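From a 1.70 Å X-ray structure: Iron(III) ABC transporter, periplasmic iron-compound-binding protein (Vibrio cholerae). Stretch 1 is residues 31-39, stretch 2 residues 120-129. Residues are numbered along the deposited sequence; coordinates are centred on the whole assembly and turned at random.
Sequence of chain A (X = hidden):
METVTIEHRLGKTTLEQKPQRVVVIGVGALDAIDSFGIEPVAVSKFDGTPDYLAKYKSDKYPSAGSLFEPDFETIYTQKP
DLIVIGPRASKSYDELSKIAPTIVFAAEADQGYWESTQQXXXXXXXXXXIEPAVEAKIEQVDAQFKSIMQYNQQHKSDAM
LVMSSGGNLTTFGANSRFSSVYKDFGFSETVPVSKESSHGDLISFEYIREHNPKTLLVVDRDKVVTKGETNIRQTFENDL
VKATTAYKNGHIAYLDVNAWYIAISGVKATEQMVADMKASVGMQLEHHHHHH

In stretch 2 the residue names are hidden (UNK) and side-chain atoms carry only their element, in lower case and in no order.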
# COMPACT_ATOMS: atom_id res chain seq x y z
N ASP A 31 -3.47 -6.44 -7.10
CA ASP A 31 -3.25 -7.44 -6.05
C ASP A 31 -4.57 -7.93 -5.46
O ASP A 31 -4.85 -9.13 -5.46
CB ASP A 31 -2.34 -6.81 -4.98
CG ASP A 31 -2.16 -7.66 -3.74
OD1 ASP A 31 -2.97 -8.57 -3.41
OD2 ASP A 31 -1.18 -7.36 -3.04
N ALA A 32 -5.40 -7.03 -4.95
CA ALA A 32 -6.62 -7.49 -4.29
C ALA A 32 -7.58 -8.14 -5.28
O ALA A 32 -8.18 -9.18 -5.00
CB ALA A 32 -7.30 -6.33 -3.53
N ILE A 33 -7.68 -7.55 -6.46
CA ILE A 33 -8.59 -8.07 -7.49
C ILE A 33 -8.17 -9.47 -7.94
O ILE A 33 -8.97 -10.41 -7.93
CB ILE A 33 -8.73 -7.08 -8.67
CG1 ILE A 33 -9.65 -5.92 -8.25
CG2 ILE A 33 -9.28 -7.78 -9.89
CD1 ILE A 33 -9.69 -4.75 -9.21
N ASP A 34 -6.90 -9.64 -8.28
CA ASP A 34 -6.41 -10.96 -8.63
C ASP A 34 -6.54 -11.95 -7.47
O ASP A 34 -6.94 -13.10 -7.68
CB ASP A 34 -4.97 -10.88 -9.12
CG ASP A 34 -4.41 -12.24 -9.46
OD1 ASP A 34 -4.70 -12.75 -10.56
OD2 ASP A 34 -3.69 -12.80 -8.61
N SER A 35 -6.21 -11.52 -6.26
CA SER A 35 -6.25 -12.38 -5.08
C SER A 35 -7.64 -12.98 -4.83
O SER A 35 -7.77 -14.12 -4.36
CB SER A 35 -5.78 -11.64 -3.83
OG SER A 35 -4.41 -11.28 -3.94
N PHE A 36 -8.67 -12.19 -5.13
CA PHE A 36 -10.05 -12.63 -4.93
C PHE A 36 -10.62 -13.34 -6.17
O PHE A 36 -11.80 -13.67 -6.23
CB PHE A 36 -10.95 -11.46 -4.48
CG PHE A 36 -10.76 -11.09 -3.03
CD1 PHE A 36 -10.94 -12.04 -2.03
CD2 PHE A 36 -10.42 -9.80 -2.66
CE1 PHE A 36 -10.76 -11.71 -0.70
CE2 PHE A 36 -10.24 -9.46 -1.34
CZ PHE A 36 -10.41 -10.41 -0.35
N GLY A 37 -9.75 -13.60 -7.15
CA GLY A 37 -10.08 -14.48 -8.24
C GLY A 37 -10.68 -13.83 -9.47
O GLY A 37 -11.23 -14.51 -10.33
N ILE A 38 -10.55 -12.51 -9.57
CA ILE A 38 -11.08 -11.78 -10.72
C ILE A 38 -9.97 -11.52 -11.74
O ILE A 38 -8.86 -11.16 -11.35
CB ILE A 38 -11.67 -10.42 -10.28
CG1 ILE A 38 -12.76 -10.61 -9.21
CG2 ILE A 38 -12.14 -9.62 -11.48
CD1 ILE A 38 -13.91 -11.50 -9.65
N GLU A 39 -10.25 -11.69 -13.03
CA GLU A 39 -9.23 -11.46 -14.05
C GLU A 39 -9.58 -10.26 -14.91
O GLU A 39 -10.56 -10.29 -15.64
CB GLU A 39 -9.03 -12.69 -14.94
CG GLU A 39 -7.84 -12.54 -15.89
CD GLU A 39 -7.69 -13.71 -16.84
OE1 GLU A 39 -8.51 -14.65 -16.76
OE2 GLU A 39 -6.75 -13.69 -17.66
N UNK A 120 -12.09 -1.38 1.69
CA UNK A 120 -11.76 -1.52 0.27
C UNK A 120 -12.03 -2.95 -0.17
O UNK A 120 -12.56 -3.18 -1.27
o UNK A 120 -11.44 1.86 1.11
n UNK A 120 -10.85 1.73 -1.05
c UNK A 120 -10.78 1.34 0.21
c UNK A 120 -10.29 -1.15 -0.04
c UNK A 120 -9.81 0.19 0.51
N UNK A 121 -11.65 -3.93 0.66
CA UNK A 121 -11.93 -5.32 0.30
C UNK A 121 -13.44 -5.58 0.32
O UNK A 121 -13.97 -6.25 -0.56
c UNK A 121 -9.00 -7.91 3.08
c UNK A 121 -6.38 -7.02 2.47
c UNK A 121 -8.91 -5.35 0.50
c UNK A 121 -9.70 -6.19 1.25
c UNK A 121 -7.89 -8.43 3.74
c UNK A 121 -8.81 -6.93 2.10
c UNK A 121 -7.50 -6.50 1.82
c UNK A 121 -11.21 -6.31 1.22
c UNK A 121 -6.60 -7.98 3.43
n UNK A 121 -7.59 -5.54 0.83
N UNK A 122 -14.14 -5.02 1.30
CA UNK A 122 -15.59 -5.17 1.34
C UNK A 122 -16.25 -4.56 0.11
O UNK A 122 -17.22 -5.11 -0.41
n UNK A 122 -15.48 -6.92 8.11
c UNK A 122 -16.19 -4.62 2.64
n UNK A 122 -15.01 -4.77 7.48
c UNK A 122 -15.97 -5.57 3.83
c UNK A 122 -15.62 -5.92 7.25
c UNK A 122 -16.58 -5.06 5.14
n UNK A 122 -16.37 -6.08 6.17
N UNK A 123 -15.70 -3.45 -0.38
CA UNK A 123 -16.20 -2.86 -1.62
C UNK A 123 -16.08 -3.82 -2.81
O UNK A 123 -17.02 -3.97 -3.59
c UNK A 123 -15.47 -1.55 -1.94
o UNK A 123 -16.97 -0.49 -0.41
n UNK A 123 -15.22 0.71 -1.13
c UNK A 123 -15.95 -0.40 -1.09
N UNK A 124 -14.92 -4.46 -2.94
CA UNK A 124 -14.75 -5.52 -3.93
C UNK A 124 -15.76 -6.65 -3.72
O UNK A 124 -16.37 -7.14 -4.68
c UNK A 124 -12.20 -5.10 -4.22
c UNK A 124 -13.32 -6.08 -3.89
c UNK A 124 -12.52 -4.40 -5.53
c UNK A 124 -10.88 -5.86 -4.33
N UNK A 125 -15.94 -7.07 -2.47
CA UNK A 125 -16.89 -8.13 -2.18
C UNK A 125 -18.28 -7.81 -2.70
O UNK A 125 -18.96 -8.68 -3.27
N UNK A 126 -18.71 -6.56 -2.52
CA UNK A 126 -20.02 -6.12 -2.98
C UNK A 126 -20.09 -6.04 -4.50
O UNK A 126 -21.08 -6.45 -5.10
c UNK A 126 -20.38 -4.76 -2.35
c UNK A 126 -20.52 -4.82 -0.84
c UNK A 126 -19.86 -2.47 -0.16
c UNK A 126 -20.99 -3.50 -0.23
n UNK A 126 -20.27 -1.24 0.59
N UNK A 127 -19.04 -5.53 -5.13
CA UNK A 127 -19.05 -5.42 -6.57
C UNK A 127 -19.14 -6.79 -7.25
O UNK A 127 -19.86 -6.95 -8.24
c UNK A 127 -17.79 -4.69 -7.07
c UNK A 127 -17.88 -3.21 -6.69
c UNK A 127 -17.61 -4.87 -8.57
N UNK A 128 -18.42 -7.77 -6.71
CA UNK A 128 -18.36 -9.08 -7.36
C UNK A 128 -19.19 -10.17 -6.69
O UNK A 128 -19.11 -11.34 -7.07
c UNK A 128 -16.11 -8.58 -8.39
c UNK A 128 -16.23 -8.64 -9.77
c UNK A 128 -14.71 -6.79 -10.02
c UNK A 128 -15.53 -7.75 -10.59
c UNK A 128 -14.58 -6.72 -8.64
c UNK A 128 -16.89 -9.51 -7.52
c UNK A 128 -15.30 -7.61 -7.83
N UNK A 129 -20.00 -9.77 -5.72
CA UNK A 129 -20.83 -10.73 -4.98
C UNK A 129 -20.00 -11.87 -4.39
O UNK A 129 -20.36 -13.05 -4.51
c UNK A 129 -21.94 -11.27 -5.86

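Position 120 carries five side-chain atoms. Three are carbons, and the third holds one oxygen and one nitrogen. That is a primary amide on a two-carbon arm, so the residue is glutamine, Q120. It stays out of reach of stretch 1.

Position 121 has one carbon leading into fused five- and six-membered rings. The rings hold eight carbons and one nitrogen. They lie by A32 and F36, and the edge of F36 is directed at their face. A fused ring system of this kind is an indole, and the residue is tryptophan, W121. Its CB lies 4.2 Å from CE2 of F36. The F36 ring and the five-membered ring of W121 have their planes at 73°. CB of A32 is 4.4 Å from W121 CD1. The nitrogen NE1 is hydrogen-bonded elsewhere in the structure.

Position 122 shows three carbons, a nitrogen, then a carbon bearing two more nitrogens. This guanidinium group identifies arginine, R122. Its CA-to-CB bond points away from stretch 1, and it makes no contact there.

Position 123 has two carbons, the second carrying one oxygen and one nitrogen. The shorter amide is asparagine, N123. It is buried but does not reach stretch 1.

Position 124 has four carbons, forked at the second. One carbon of the fork touches A32, I33 and F36. It meets the F36 ring at the edge, near the ring plane. The fork one carbon beyond CB marks leucine, L124. Its CD1 is 3.7 Å from CB of A32. The same CD1 is 4.1 Å from CG1 of I33 and 4.3 Å from CD2 of F36.

Position 125 has no side-chain atoms and is glycine, G125. An ideal CB here would find nothing of stretch 1 nearby. It would be crowded by the carbonyl O of R122, at 3.3 Å.

Position 126 has four carbons in a row ending in nitrogen. This is lysine, K126. It is partly exposed, far from stretch 1, and touches a crystal neighbour.

Position 127 has one carbon carrying two others. Branching at CB with carbon alone gives valine, V127. It is buried without touching stretch 1.

Position 128 has one carbon and then a six-carbon ring. I38 lies over one face of this ring. With no further atom on the ring, this is phenylalanine, F128. CG1 of I38 is 4.0 Å from the F128 ring centroid. CD1 of I38 is 3.7 Å from CD1 of F128.

Position 129 has a single side-chain carbon and is alanine, A129. It leaves helical geometry with positive phi and makes no contact with stretch 1.

The contact is apolar, and no hydrogen bond crosses it. W121, L124 and F128 fall at steps of three and four, so one side of their helix carries all the contacts. A32 and I33 meet it from the helix of stretch 1. F36 and I38, beyond that helix, extend the packing. The helix axes come no closer than 10.8 Å, at 46°, and side chains fill the space between. Together the two stretches bury 335 Å².

Stretch 2, residues 120-129: QWRNLGKVFA
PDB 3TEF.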